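Local coordinates for choloylglycine hydrolase (Clostridium perfringens, PDB 2BJF), which hydrolyses the amide bond of glycine- and taurine-conjugated bile salts, releasing the amino acid and the free bile acid, and works as an Ntn-hydrolase homotetramer, at the interface of chains A and B and the interface of chains A and C. Numbering follows the deposited sequence. Chains: chain A/B/C, Choloylglycine hydrolase.

Contact 1: the interface of chains A and B. Residues chain A 170, 186, 190, 192, 194, 233-234, 237, 241; chain B 200-203, 207.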
ATOM      1  N   ILE A 170      17.830   5.570 -14.743  1.00 11.85           N
ATOM      2  CA  ILE A 170      16.394   5.543 -14.457  1.00 11.67           C
ATOM      3  C   ILE A 170      15.680   6.637 -15.251  1.00 11.37           C
ATOM      4  O   ILE A 170      14.511   6.490 -15.618  1.00 11.45           O
ATOM      5  CB  ILE A 170      16.093   5.742 -12.940  1.00 11.71           C
ATOM      6  CG1 ILE A 170      17.155   5.076 -12.046  1.00 12.17           C
ATOM      7  CG2 ILE A 170      14.675   5.268 -12.593  1.00 11.67           C
ATOM      8  CD1 ILE A 170      17.258   3.563 -12.165  1.00 13.04           C
ATOM      9  N   LEU A 186      13.557   0.780  -5.956  1.00  9.89           N
ATOM     10  CA  LEU A 186      12.908   0.290  -7.178  1.00 10.06           C
ATOM     11  C   LEU A 186      12.773  -1.231  -7.190  1.00 10.13           C
ATOM     12  O   LEU A 186      11.790  -1.766  -7.703  1.00 10.21           O
ATOM     13  CB  LEU A 186      13.671   0.742  -8.424  1.00 10.10           C
ATOM     14  CG  LEU A 186      13.684   2.226  -8.790  1.00 10.49           C
ATOM     15  CD1 LEU A 186      14.740   2.475  -9.848  1.00 11.07           C
ATOM     16  CD2 LEU A 186      12.321   2.692  -9.274  1.00 10.81           C
ATOM     17  N   VAL A 190       9.515  -4.994  -8.394  1.00  9.95           N
ATOM     18  CA  VAL A 190       9.734  -5.898  -9.532  1.00  9.77           C
ATOM     19  C   VAL A 190       8.465  -6.668  -9.928  1.00  9.70           C
ATOM     20  O   VAL A 190       8.364  -7.173 -11.049  1.00  9.64           O
ATOM     21  CB  VAL A 190      10.905  -6.898  -9.288  1.00  9.75           C
ATOM     22  CG1 VAL A 190      12.240  -6.167  -9.211  1.00  9.92           C
ATOM     23  CG2 VAL A 190      10.675  -7.734  -8.033  1.00  9.55           C
ATOM     24  N   LEU A 192       5.462  -5.403 -10.297  1.00 10.11           N
ATOM     25  CA  LEU A 192       4.513  -4.557 -11.032  1.00 10.30           C
ATOM     26  C   LEU A 192       4.346  -5.013 -12.481  1.00 10.41           C
ATOM     27  O   LEU A 192       5.294  -5.500 -13.098  1.00 10.39           O
ATOM     28  CB  LEU A 192       4.943  -3.086 -10.999  1.00 10.29           C
ATOM     29  CG  LEU A 192       4.925  -2.314  -9.675  1.00 10.53           C
ATOM     30  CD1 LEU A 192       5.501  -0.920  -9.892  1.00 11.31           C
ATOM     31  CD2 LEU A 192       3.522  -2.230  -9.075  1.00 11.26           C
ATOM     32  N   TYR A 194       2.338  -3.786 -16.292  1.00 11.37           N
ATOM     33  CA  TYR A 194       1.573  -2.797 -17.053  1.00 11.76           C
ATOM     34  C   TYR A 194       0.381  -3.449 -17.741  1.00 12.01           C
ATOM     35  O   TYR A 194      -0.632  -2.796 -18.004  1.00 12.22           O
ATOM     36  CB  TYR A 194       2.456  -2.089 -18.087  1.00 11.79           C
ATOM     37  CG  TYR A 194       3.768  -1.578 -17.538  1.00 11.71           C
ATOM     38  CD1 TYR A 194       3.805  -0.781 -16.391  1.00 11.79           C
ATOM     39  CD2 TYR A 194       4.973  -1.887 -18.166  1.00 11.89           C
ATOM     40  CE1 TYR A 194       5.008  -0.312 -15.880  1.00 11.72           C
ATOM     41  CE2 TYR A 194       6.186  -1.422 -17.664  1.00 11.93           C
ATOM     42  CZ  TYR A 194       6.193  -0.633 -16.523  1.00 11.79           C
ATOM     43  OH  TYR A 194       7.382  -0.164 -16.019  1.00 11.98           O
ATOM     44  N   ALA A 233       9.350   6.675 -12.418  1.00 10.04           N
ATOM     45  CA  ALA A 233      10.262   5.671 -12.972  1.00 10.02           C
ATOM     46  C   ALA A 233       9.519   4.625 -13.805  1.00 10.07           C
ATOM     47  O   ALA A 233       9.940   4.297 -14.917  1.00 10.04           O
ATOM     48  CB  ALA A 233      11.059   5.003 -11.863  1.00 10.03           C
ATOM     49  N   PHE A 234       8.410   4.119 -13.272  1.00 10.28           N
ATOM     50  CA  PHE A 234       7.642   3.083 -13.956  1.00 10.36           C
ATOM     51  C   PHE A 234       6.746   3.612 -15.079  1.00 10.51           C
ATOM     52  O   PHE A 234       6.586   2.945 -16.099  1.00 10.40           O
ATOM     53  CB  PHE A 234       6.858   2.228 -12.953  1.00 10.39           C
ATOM     54  CG  PHE A 234       7.713   1.234 -12.218  1.00 10.46           C
ATOM     55  CD1 PHE A 234       8.002  -0.008 -12.781  1.00 10.87           C
ATOM     56  CD2 PHE A 234       8.250   1.545 -10.973  1.00 10.69           C
ATOM     57  CE1 PHE A 234       8.806  -0.935 -12.107  1.00 11.33           C
ATOM     58  CE2 PHE A 234       9.055   0.629 -10.289  1.00 11.01           C
ATOM     59  CZ  PHE A 234       9.334  -0.613 -10.859  1.00 11.35           C
ATOM     60  N   ASP A 237       9.183   4.098 -17.911  1.00 11.16           N
ATOM     61  CA  ASP A 237       9.562   2.788 -18.437  1.00 11.30           C
ATOM     62  C   ASP A 237       8.473   2.191 -19.327  1.00 11.27           C
ATOM     63  O   ASP A 237       8.762   1.674 -20.408  1.00 11.19           O
ATOM     64  CB  ASP A 237       9.892   1.825 -17.293  1.00 11.44           C
ATOM     65  CG  ASP A 237      10.270   0.440 -17.788  1.00 11.96           C
ATOM     66  OD1 ASP A 237      11.323   0.302 -18.447  1.00 13.22           O
ATOM     67  OD2 ASP A 237       9.512  -0.511 -17.513  1.00 12.25           O
ATOM     68  N   LYS A 241       8.776   1.254 -23.320  1.00 13.37           N
ATOM     69  CA  LYS A 241       8.569  -0.144 -23.693  1.00 13.79           C
ATOM     70  C   LYS A 241       7.459  -0.335 -24.723  1.00 14.03           C
ATOM     71  O   LYS A 241       7.646  -1.036 -25.721  1.00 14.09           O
ATOM     72  CB  LYS A 241       8.260  -0.987 -22.456  1.00 13.87           C
ATOM     73  CG  LYS A 241       9.481  -1.413 -21.683  1.00 14.62           C
ATOM     74  CD  LYS A 241       9.075  -2.129 -20.418  1.00 15.38           C
ATOM     75  CE  LYS A 241      10.274  -2.750 -19.743  1.00 15.53           C
ATOM     76  NZ  LYS A 241       9.950  -3.141 -18.354  1.00 15.33           N
TER
ATOM     77  N   PHE B 200      13.192  -7.552 -12.995  1.00 14.34           N
ATOM     78  CA  PHE B 200      12.399  -6.651 -13.821  1.00 14.44           C
ATOM     79  C   PHE B 200      13.389  -5.798 -14.611  1.00 14.67           C
ATOM     80  O   PHE B 200      14.269  -5.162 -14.030  1.00 14.71           O
ATOM     81  CB  PHE B 200      11.511  -5.763 -12.940  1.00 14.21           C
ATOM     82  CG  PHE B 200      10.522  -4.920 -13.706  1.00 14.14           C
ATOM     83  CD1 PHE B 200       9.188  -5.309 -13.804  1.00 13.84           C
ATOM     84  CD2 PHE B 200      10.916  -3.728 -14.310  1.00 13.73           C
ATOM     85  CE1 PHE B 200       8.266  -4.530 -14.503  1.00 13.91           C
ATOM     86  CE2 PHE B 200      10.004  -2.943 -15.012  1.00 13.54           C
ATOM     87  CZ  PHE B 200       8.676  -3.346 -15.110  1.00 13.46           C
ATOM     88  N   LYS B 201      13.255  -5.799 -15.934  1.00 14.99           N
ATOM     89  CA  LYS B 201      14.106  -4.969 -16.783  1.00 15.44           C
ATOM     90  C   LYS B 201      13.484  -3.584 -16.937  1.00 15.48           C
ATOM     91  O   LYS B 201      12.515  -3.412 -17.675  1.00 15.54           O
ATOM     92  CB  LYS B 201      14.325  -5.627 -18.151  1.00 15.37           C
ATOM     93  CG  LYS B 201      15.372  -4.935 -19.021  1.00 15.79           C
ATOM     94  CD  LYS B 201      15.453  -5.567 -20.405  1.00 16.01           C
ATOM     95  CE  LYS B 201      16.563  -4.946 -21.245  1.00 17.29           C
ATOM     96  NZ  LYS B 201      16.255  -3.548 -21.668  1.00 17.86           N
ATOM     97  N   LEU B 202      14.037  -2.607 -16.222  1.00 15.70           N
ATOM     98  CA  LEU B 202      13.565  -1.227 -16.286  1.00 15.97           C
ATOM     99  C   LEU B 202      14.431  -0.449 -17.276  1.00 16.24           C
ATOM    100  O   LEU B 202      15.238   0.400 -16.884  1.00 16.25           O
ATOM    101  CB  LEU B 202      13.605  -0.577 -14.896  1.00 15.90           C
ATOM    102  CG  LEU B 202      12.877   0.757 -14.687  1.00 16.00           C
ATOM    103  CD1 LEU B 202      11.455   0.529 -14.200  1.00 15.82           C
ATOM    104  CD2 LEU B 202      13.640   1.625 -13.699  1.00 16.08           C
ATOM    105  N   GLY B 203      14.261  -0.759 -18.560  1.00 16.59           N
ATOM    106  CA  GLY B 203      15.042  -0.138 -19.627  1.00 17.01           C
ATOM    107  C   GLY B 203      16.528  -0.406 -19.479  1.00 17.33           C
ATOM    108  O   GLY B 203      16.976  -1.549 -19.596  1.00 17.42           O
ATOM    109  N   LEU B 207      16.580  -4.421 -12.527  1.00 16.18           N
ATOM    110  CA  LEU B 207      16.050  -4.531 -11.172  1.00 15.74           C
ATOM    111  C   LEU B 207      16.073  -5.987 -10.730  1.00 15.65           C
ATOM    112  O   LEU B 207      15.650  -6.876 -11.472  1.00 15.56           O
ATOM    113  CB  LEU B 207      14.626  -3.968 -11.077  1.00 15.63           C
ATOM    114  CG  LEU B 207      14.352  -2.538 -11.557  1.00 15.30           C
ATOM    115  CD1 LEU B 207      12.889  -2.178 -11.330  1.00 14.92           C
ATOM    116  CD2 LEU B 207      15.264  -1.529 -10.873  1.00 15.19           C
TER
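Strands 199-202 and 205-208 of chain B press against helix 225-243 and the end of helix 179-186 of chain A, at a two-fold interface of the tetramer. B:Leu202, with more surface hidden by the partner (86 Å²) than any other residue here, has CG anti to its backbone N (chi1 -167°) and spreads its two methyls. CD1 lies over one face of the A:Phe234 ring, 4.0 Å from the centroid, while CD2 points to A:Ile170 and A:Leu186. A:Leu192 CD1 covers the opposite face, so the phenyl is clamped between two leucines. The CE1 edge of A:Phe234 lies over a face of B:Phe200, toward its rim, with B:Phe200 CZ at the in-plane edge of A:Phe234 and the planes 70° apart. B:Leu207, branched to fill a curved apolar surface, sets CD2 3.7 Å from A:Leu186 CB. Beside this core A:Asp237 OD2 accepts from A:Tyr194 OH on its anti lone pair at 2.6 Å and, in a salt bridge within chain A, from A:Lys241 NZ on its syn lone pair at 2.8 Å. That grip probably favours a charged carboxylate and steers the extended lysine across the interface. A:Lys241 NZ donates to the backbone carbonyl B:Lys201 O at 2.7 Å, in the carbonyl plane (C=O...N 158°).

Contact 2: the interface of chains A and C. Residues chain A 219-223, 231, 258, 260; chain C 216, 219-222, 231, 235, 258.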
ATOM      1  N   LEU A 219       1.289   0.156  -6.311  1.00 11.69           N
ATOM      2  CA  LEU A 219       1.989   1.405  -6.616  1.00 11.34           C
ATOM      3  C   LEU A 219       1.599   2.461  -5.580  1.00 11.11           C
ATOM      4  O   LEU A 219       0.408   2.658  -5.323  1.00 11.30           O
ATOM      5  CB  LEU A 219       1.644   1.886  -8.031  1.00 11.34           C
ATOM      6  CG  LEU A 219       2.510   2.986  -8.658  1.00 11.45           C
ATOM      7  CD1 LEU A 219       3.876   2.453  -9.086  1.00 11.69           C
ATOM      8  CD2 LEU A 219       1.797   3.616  -9.845  1.00 11.42           C
ATOM      9  N   PRO A 220       2.597   3.126  -4.961  1.00 10.86           N
ATOM     10  CA  PRO A 220       2.290   4.135  -3.940  1.00 10.65           C
ATOM     11  C   PRO A 220       1.700   5.411  -4.540  1.00 10.39           C
ATOM     12  O   PRO A 220       2.186   5.891  -5.567  1.00 10.40           O
ATOM     13  CB  PRO A 220       3.649   4.410  -3.291  1.00 10.75           C
ATOM     14  CG  PRO A 220       4.650   4.064  -4.331  1.00 10.73           C
ATOM     15  CD  PRO A 220       4.050   2.964  -5.164  1.00 10.88           C
ATOM     16  N   GLY A 221       0.665   5.949  -3.897  1.00 10.11           N
ATOM     17  CA  GLY A 221      -0.087   7.082  -4.446  1.00 10.13           C
ATOM     18  C   GLY A 221       0.057   8.433  -3.781  1.00 10.04           C
ATOM     19  O   GLY A 221      -0.564   9.405  -4.217  1.00 10.11           O
ATOM     20  N   ASP A 222       0.872   8.500  -2.734  1.00  9.95           N
ATOM     21  CA  ASP A 222       1.083   9.745  -2.005  1.00  9.84           C
ATOM     22  C   ASP A 222       2.093  10.646  -2.720  1.00  9.83           C
ATOM     23  O   ASP A 222       2.580  10.314  -3.806  1.00  9.93           O
ATOM     24  CB  ASP A 222       1.557   9.446  -0.587  1.00  9.88           C
ATOM     25  CG  ASP A 222       2.866   8.700  -0.570  1.00 10.09           C
ATOM     26  OD1 ASP A 222       2.856   7.467  -0.770  1.00 10.26           O
ATOM     27  OD2 ASP A 222       3.906   9.354  -0.376  1.00 10.93           O
ATOM     28  N   PHE A 223       2.412  11.777  -2.098  1.00  9.76           N
ATOM     29  CA  PHE A 223       3.246  12.794  -2.736  1.00  9.79           C
ATOM     30  C   PHE A 223       4.645  12.928  -2.129  1.00  9.65           C
ATOM     31  O   PHE A 223       5.349  13.904  -2.407  1.00  9.74           O
ATOM     32  CB  PHE A 223       2.518  14.146  -2.747  1.00 10.05           C
ATOM     33  CG  PHE A 223       1.205  14.121  -3.480  1.00 10.42           C
ATOM     34  CD1 PHE A 223       1.160  14.312  -4.858  1.00 11.07           C
ATOM     35  CD2 PHE A 223       0.013  13.901  -2.793  1.00 10.83           C
ATOM     36  CE1 PHE A 223      -0.053  14.282  -5.544  1.00 11.11           C
ATOM     37  CE2 PHE A 223      -1.206  13.871  -3.471  1.00 11.25           C
ATOM     38  CZ  PHE A 223      -1.238  14.065  -4.847  1.00 11.16           C
ATOM     39  N   ARG A 231       6.684   6.143  -8.995  1.00  9.42           N
ATOM     40  CA  ARG A 231       5.669   6.370 -10.022  1.00  9.58           C
ATOM     41  C   ARG A 231       6.260   6.857 -11.344  1.00  9.70           C
ATOM     42  O   ARG A 231       5.986   6.275 -12.392  1.00  9.74           O
ATOM     43  CB  ARG A 231       4.570   7.320  -9.529  1.00  9.61           C
ATOM     44  CG  ARG A 231       3.690   6.722  -8.438  1.00  9.73           C
ATOM     45  CD  ARG A 231       2.239   7.206  -8.531  1.00 10.24           C
ATOM     46  NE  ARG A 231       2.097   8.661  -8.421  1.00 10.65           N
ATOM     47  CZ  ARG A 231       2.133   9.348  -7.280  1.00 10.55           C
ATOM     48  NH1 ARG A 231       2.326   8.732  -6.118  1.00 10.28           N
ATOM     49  NH2 ARG A 231       1.981  10.665  -7.301  1.00 10.65           N
ATOM     50  N   ASN A 258       1.184  13.173 -13.243  1.00 10.50           N
ATOM     51  CA  ASN A 258       0.852  12.104 -12.308  1.00 10.66           C
ATOM     52  C   ASN A 258       1.467  12.298 -10.923  1.00 10.49           C
ATOM     53  O   ASN A 258       0.925  11.820  -9.924  1.00 10.50           O
ATOM     54  CB  ASN A 258       1.264  10.749 -12.883  1.00 10.79           C
ATOM     55  CG  ASN A 258       0.888   9.594 -11.976  1.00 11.35           C
ATOM     56  OD1 ASN A 258       1.719   9.096 -11.216  1.00 12.64           O
ATOM     57  ND2 ASN A 258      -0.371   9.179 -12.034  1.00 11.80           N
ATOM     58  N   ALA A 260       2.347  15.486  -9.837  1.00 10.32           N
ATOM     59  CA  ALA A 260       2.140  16.893  -9.508  1.00 10.30           C
ATOM     60  C   ALA A 260       1.327  17.059  -8.226  1.00 10.41           C
ATOM     61  O   ALA A 260       0.367  16.322  -7.988  1.00 10.38           O
ATOM     62  CB  ALA A 260       1.464  17.617 -10.670  1.00 10.25           C
TER
ATOM     63  N   LEU C 216      -0.176  11.395   4.008  1.00 11.73           N
ATOM     64  CA  LEU C 216      -0.995  10.637   3.055  1.00 12.00           C
ATOM     65  C   LEU C 216      -0.405   9.288   2.640  1.00 12.23           C
ATOM     66  O   LEU C 216      -0.960   8.608   1.772  1.00 12.24           O
ATOM     67  CB  LEU C 216      -1.300  11.477   1.807  1.00 12.08           C
ATOM     68  CG  LEU C 216      -2.276  12.650   1.907  1.00 12.20           C
ATOM     69  CD1 LEU C 216      -2.532  13.214   0.518  1.00 12.28           C
ATOM     70  CD2 LEU C 216      -3.591  12.239   2.562  1.00 12.02           C
ATOM     71  N   LEU C 219      -2.052   6.074   0.646  1.00 11.69           N
ATOM     72  CA  LEU C 219      -2.943   6.389  -0.471  1.00 11.34           C
ATOM     73  C   LEU C 219      -2.575   5.508  -1.667  1.00 11.11           C
ATOM     74  O   LEU C 219      -1.399   5.429  -2.031  1.00 11.30           O
ATOM     75  CB  LEU C 219      -2.840   7.873  -0.844  1.00 11.34           C
ATOM     76  CG  LEU C 219      -3.914   8.471  -1.761  1.00 11.45           C
ATOM     77  CD1 LEU C 219      -5.238   8.666  -1.026  1.00 11.69           C
ATOM     78  CD2 LEU C 219      -3.440   9.792  -2.348  1.00 11.42           C
ATOM     79  N   PRO C 220      -3.571   4.821  -2.266  1.00 10.86           N
ATOM     80  CA  PRO C 220      -3.279   3.940  -3.404  1.00 10.65           C
ATOM     81  C   PRO C 220      -2.941   4.721  -4.674  1.00 10.39           C
ATOM     82  O   PRO C 220      -3.607   5.712  -4.984  1.00 10.40           O
ATOM     83  CB  PRO C 220      -4.574   3.142  -3.577  1.00 10.75           C
ATOM     84  CG  PRO C 220      -5.639   4.006  -3.009  1.00 10.73           C
ATOM     85  CD  PRO C 220      -5.003   4.815  -1.910  1.00 10.88           C
ATOM     86  N   GLY C 221      -1.917   4.270  -5.396  1.00 10.11           N
ATOM     87  CA  GLY C 221      -1.394   5.009  -6.549  1.00 10.13           C
ATOM     88  C   GLY C 221      -1.635   4.449  -7.933  1.00 10.04           C
ATOM     89  O   GLY C 221      -1.206   5.046  -8.925  1.00 10.11           O
ATOM     90  N   ASP C 222      -2.319   3.312  -8.008  1.00  9.95           N
ATOM     91  CA  ASP C 222      -2.604   2.671  -9.287  1.00  9.84           C
ATOM     92  C   ASP C 222      -3.804   3.321  -9.981  1.00  9.83           C
ATOM     93  O   ASP C 222      -4.370   4.300  -9.483  1.00  9.93           O
ATOM     94  CB  ASP C 222      -2.859   1.182  -9.079  1.00  9.88           C
ATOM     95  CG  ASP C 222      -4.046   0.928  -8.186  1.00 10.09           C
ATOM     96  OD1 ASP C 222      -3.896   1.021  -6.949  1.00 10.26           O
ATOM     97  OD2 ASP C 222      -5.132   0.654  -8.726  1.00 10.93           O
ATOM     98  N   ARG C 231      -8.481   8.519  -4.339  1.00  9.42           N
ATOM     99  CA  ARG C 231      -7.636   9.688  -4.581  1.00  9.58           C
ATOM    100  C   ARG C 231      -8.442  10.957  -4.856  1.00  9.70           C
ATOM    101  O   ARG C 231      -8.222  11.977  -4.207  1.00  9.74           O
ATOM    102  CB  ARG C 231      -6.622   9.429  -5.702  1.00  9.61           C
ATOM    103  CG  ARG C 231      -5.544   8.418  -5.330  1.00  9.73           C
ATOM    104  CD  ARG C 231      -4.193   8.744  -5.974  1.00 10.24           C
ATOM    105  NE  ARG C 231      -4.234   8.779  -7.439  1.00 10.65           N
ATOM    106  CZ  ARG C 231      -4.222   7.706  -8.229  1.00 10.55           C
ATOM    107  NH1 ARG C 231      -4.190   6.480  -7.716  1.00 10.28           N
ATOM    108  NH2 ARG C 231      -4.250   7.860  -9.546  1.00 10.65           N
ATOM    109  N   LEU C 235      -8.520  14.305  -2.478  1.00 10.80           N
ATOM    110  CA  LEU C 235      -7.967  15.519  -3.093  1.00 11.07           C
ATOM    111  C   LEU C 235      -9.010  16.635  -3.139  1.00 11.00           C
ATOM    112  O   LEU C 235      -8.694  17.799  -2.883  1.00 11.08           O
ATOM    113  CB  LEU C 235      -7.436  15.245  -4.504  1.00 11.25           C
ATOM    114  CG  LEU C 235      -6.196  14.365  -4.678  1.00 12.14           C
ATOM    115  CD1 LEU C 235      -5.898  14.226  -6.152  1.00 13.11           C
ATOM    116  CD2 LEU C 235      -4.984  14.913  -3.945  1.00 13.45           C
ATOM    117  N   ASN C 258      -4.519  14.049 -11.512  1.00 10.50           N
ATOM    118  CA  ASN C 258      -3.937  13.078 -10.592  1.00 10.66           C
ATOM    119  C   ASN C 258      -4.400  11.645 -10.851  1.00 10.49           C
ATOM    120  O   ASN C 258      -3.683  10.689 -10.546  1.00 10.50           O
ATOM    121  CB  ASN C 258      -4.232  13.474  -9.145  1.00 10.79           C
ATOM    122  CG  ASN C 258      -3.598  12.530  -8.144  1.00 11.35           C
ATOM    123  OD1 ASN C 258      -4.258  11.626  -7.628  1.00 12.64           O
ATOM    124  ND2 ASN C 258      -2.311  12.719  -7.880  1.00 11.80           N
TER
HETATM  125  O   HOH W   1      -1.184  14.895  -9.632  1.00  8.61           O
HETATM  126  O   HOH W   2      -1.239  10.115  -9.199  0.50 12.09           O
HETATM  127  O   HOH W   3      -0.811  11.075  -6.239  1.00 27.53           O
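The loops 219-223 of chains A and C run antiparallel across a two-fold axis, backed in each chain by helix 225-243 and by the loop at 258. A:Pro220 pairs with C:Pro220 in a beta bridge. Its symmetric bonds run from C:Gly221 N to A:Leu219 O and from A:Gly221 N to C:Leu219 O, each 2.8 Å but bent, 133° at the hydrogen, with the donor above the carbonyl plane. Glycine suits the crossing: with no side chain, its alpha-carbon comes close to its twin, A:Gly221 CA to C:Gly221 CA 3.2 Å. Behind each loop an arginine shapes it. The A:Arg231 chain, bent at chi2 and chi3, brings its guanidinium edge to backbone carbonyls: NH1 donates to A:Asp222 O at 2.8 Å, nearly straight, and also to A:Pro220 O. Side-on, NE holds the amide oxygen A:Asn258 OD1 at 2.9 Å while NH2 takes A:Asn258 O; C:Arg231 does the same in its own chain. Planar, many-handed arginine thus ties loop to loop, although A:Arg231 NE and C:Arg231 NE stand 6.4 Å apart and their like charges may repel mildly. A:Phe223 reaches tip to tip toward C:Leu235 and C:Asn258, its ring turned 43° from the amide plane. Water 2 bridges A:Asn258 O and C:Asn258 O. The amide C:Asn258 ND2 makes nearly straight hydrogen bonds to water 1 and, at 2.8 Å, to water 3, which also meets A:Gly221 O.

Contact 3: the interface of chains A and C. Residues chain A 84-86, 176-177, 225; chain C 209-211.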
ATOM      1  N   PRO A  84      16.629  18.165   1.257  1.00 16.04           N
ATOM      2  CA  PRO A  84      16.688  18.677   2.633  1.00 16.64           C
ATOM      3  C   PRO A  84      17.386  17.752   3.622  1.00 17.20           C
ATOM      4  O   PRO A  84      17.916  18.220   4.631  1.00 17.38           O
ATOM      5  CB  PRO A  84      15.214  18.832   3.012  1.00 16.63           C
ATOM      6  CG  PRO A  84      14.510  17.816   2.200  1.00 16.43           C
ATOM      7  CD  PRO A  84      15.269  17.711   0.906  1.00 16.02           C
ATOM      8  N   VAL A  85      17.373  16.454   3.342  1.00 17.73           N
ATOM      9  CA  VAL A  85      17.998  15.486   4.231  1.00 18.41           C
ATOM     10  C   VAL A  85      19.164  14.812   3.518  1.00 18.56           C
ATOM     11  O   VAL A  85      19.086  14.526   2.317  1.00 18.88           O
ATOM     12  CB  VAL A  85      16.990  14.430   4.755  1.00 18.38           C
ATOM     13  CG1 VAL A  85      17.543  13.732   5.993  1.00 18.80           C
ATOM     14  CG2 VAL A  85      15.642  15.073   5.085  1.00 18.84           C
ATOM     15  N   TYR A  86      20.238  14.580   4.274  1.00 18.65           N
ATOM     16  CA  TYR A  86      21.465  13.900   3.817  1.00 18.79           C
ATOM     17  C   TYR A  86      22.449  14.809   3.069  1.00 18.82           C
ATOM     18  O   TYR A  86      23.562  14.390   2.744  1.00 18.99           O
ATOM     19  CB  TYR A  86      21.153  12.614   3.026  1.00 18.90           C
ATOM     20  CG  TYR A  86      20.200  11.678   3.748  1.00 18.92           C
ATOM     21  CD1 TYR A  86      20.611  10.957   4.870  1.00 19.05           C
ATOM     22  CD2 TYR A  86      18.882  11.524   3.314  1.00 19.09           C
ATOM     23  CE1 TYR A  86      19.736  10.107   5.540  1.00 19.24           C
ATOM     24  CE2 TYR A  86      18.002  10.679   3.976  1.00 19.21           C
ATOM     25  CZ  TYR A  86      18.433   9.973   5.084  1.00 19.02           C
ATOM     26  OH  TYR A  86      17.559   9.136   5.736  1.00 19.08           O
ATOM     27  N   SER A 176      14.895  13.815  -1.278  1.00 11.15           N
ATOM     28  CA  SER A 176      15.542  12.897  -0.328  1.00 11.26           C
ATOM     29  C   SER A 176      14.762  11.582  -0.166  1.00 11.32           C
ATOM     30  O   SER A 176      13.541  11.577  -0.317  1.00 11.46           O
ATOM     31  CB  SER A 176      15.745  13.585   1.024  1.00 11.38           C
ATOM     32  OG  SER A 176      16.649  14.671   0.899  1.00 11.51           O
ATOM     33  N   PRO A 177      15.457  10.464   0.145  1.00 11.30           N
ATOM     34  CA  PRO A 177      16.886  10.272   0.435  1.00 11.22           C
ATOM     35  C   PRO A 177      17.811  10.308  -0.788  1.00 10.99           C
ATOM     36  O   PRO A 177      17.417  10.771  -1.862  1.00 10.96           O
ATOM     37  CB  PRO A 177      16.936   8.876   1.084  1.00 11.43           C
ATOM     38  CG  PRO A 177      15.537   8.406   1.194  1.00 11.54           C
ATOM     39  CD  PRO A 177      14.722   9.192   0.238  1.00 11.38           C
ATOM     40  N   PRO A 225       8.670  12.219  -1.770  1.00  9.16           N
ATOM     41  CA  PRO A 225       9.695  12.037  -2.802  1.00  9.17           C
ATOM     42  C   PRO A 225       9.902  10.578  -3.225  1.00  9.15           C
ATOM     43  O   PRO A 225      10.028  10.307  -4.420  1.00  9.34           O
ATOM     44  CB  PRO A 225      10.956  12.602  -2.146  1.00  9.26           C
ATOM     45  CG  PRO A 225      10.450  13.589  -1.151  1.00  9.32           C
ATOM     46  CD  PRO A 225       9.181  12.991  -0.620  1.00  9.19           C
TER
ATOM     47  N   ALA C 209      10.718  13.180   8.788  1.00 15.05           N
ATOM     48  CA  ALA C 209      10.125  13.261   7.458  1.00 15.05           C
ATOM     49  C   ALA C 209      11.197  13.673   6.458  1.00 14.98           C
ATOM     50  O   ALA C 209      11.935  14.631   6.692  1.00 15.02           O
ATOM     51  CB  ALA C 209       8.979  14.252   7.448  1.00 15.01           C
ATOM     52  N   LEU C 210      11.295  12.935   5.357  1.00 14.99           N
ATOM     53  CA  LEU C 210      12.334  13.197   4.362  1.00 14.99           C
ATOM     54  C   LEU C 210      11.865  14.139   3.261  1.00 14.65           C
ATOM     55  O   LEU C 210      12.670  14.649   2.484  1.00 14.72           O
ATOM     56  CB  LEU C 210      12.880  11.888   3.781  1.00 15.34           C
ATOM     57  CG  LEU C 210      13.507  10.910   4.786  1.00 15.77           C
ATOM     58  CD1 LEU C 210      14.092   9.716   4.074  1.00 16.86           C
ATOM     59  CD2 LEU C 210      14.568  11.567   5.662  1.00 16.70           C
ATOM     60  N   GLY C 211      10.556  14.369   3.214  1.00 14.16           N
ATOM     61  CA  GLY C 211       9.952  15.313   2.284  1.00 13.63           C
ATOM     62  C   GLY C 211       8.503  15.566   2.648  1.00 13.33           C
ATOM     63  O   GLY C 211       7.971  14.949   3.575  1.00 13.16           O
TER
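C:Leu210, on a loop of chain C, is the apolar centre, its forked tip against A:Val85, A:Tyr86 and A:Pro177 and its CG anti to the carbonyl carbon (chi1 -59°). The C:Leu210 and A:Pro177 side chains cross at about a right angle, C:Leu210 CD1 3.5 Å from A:Pro177 CG, tighter than usual. C:Leu210 CD2 fits between the two branches of A:Val85, 3.7 Å from both CG1 and CG2, beta branching being well shaped to cradle a methyl. A:Tyr86 crosses obliquely, with CE2 3.9 Å from C:Leu210 CD2; A:Val85 CG1 lies over one face of its ring, toward the rim, which may steady both side chains. Farther out, A:Pro225, opening helix 225-243, meets C:Gly211 CA, glycine bringing bare backbone to a rigid ring. At the rim the hydrogen bonds stay within chain A: C:Leu210 O meets the carbon A:Ser176 CB, and no polar atoms of the two chains come within bonding reach. A:Ser176 OG, small enough to sit against the backbone, accepts from A:Val85 N at 3.1 Å and donates to a lone pair of A:Val85 O at 2.8 Å. The site thus adds an apolar contact to the A-C interface and probably steadies loops near the active site, including A:Pro84 of the taurine pocket.

Helix 225-243 of chain A takes part in all three contacts: A:Pro225 at its start serves contact 3, A:Arg231 contact 2, and A:Ala233 to A:Lys241 contact 1. One helix therefore helps meet two different partners, as befits a dimer of dimers. The C-alpha centres of contacts 1 and 2 lie about 18 Å apart, those of 2 and 3 about 18 Å, and those of 1 and 3 about 23 Å. Contact 3 is nearest the nucleophile A:Cys2, its centre about 10 Å away, against 14 Å for contact 2 and 18 Å for contact 1, so assembly may help order the catalytic surroundings.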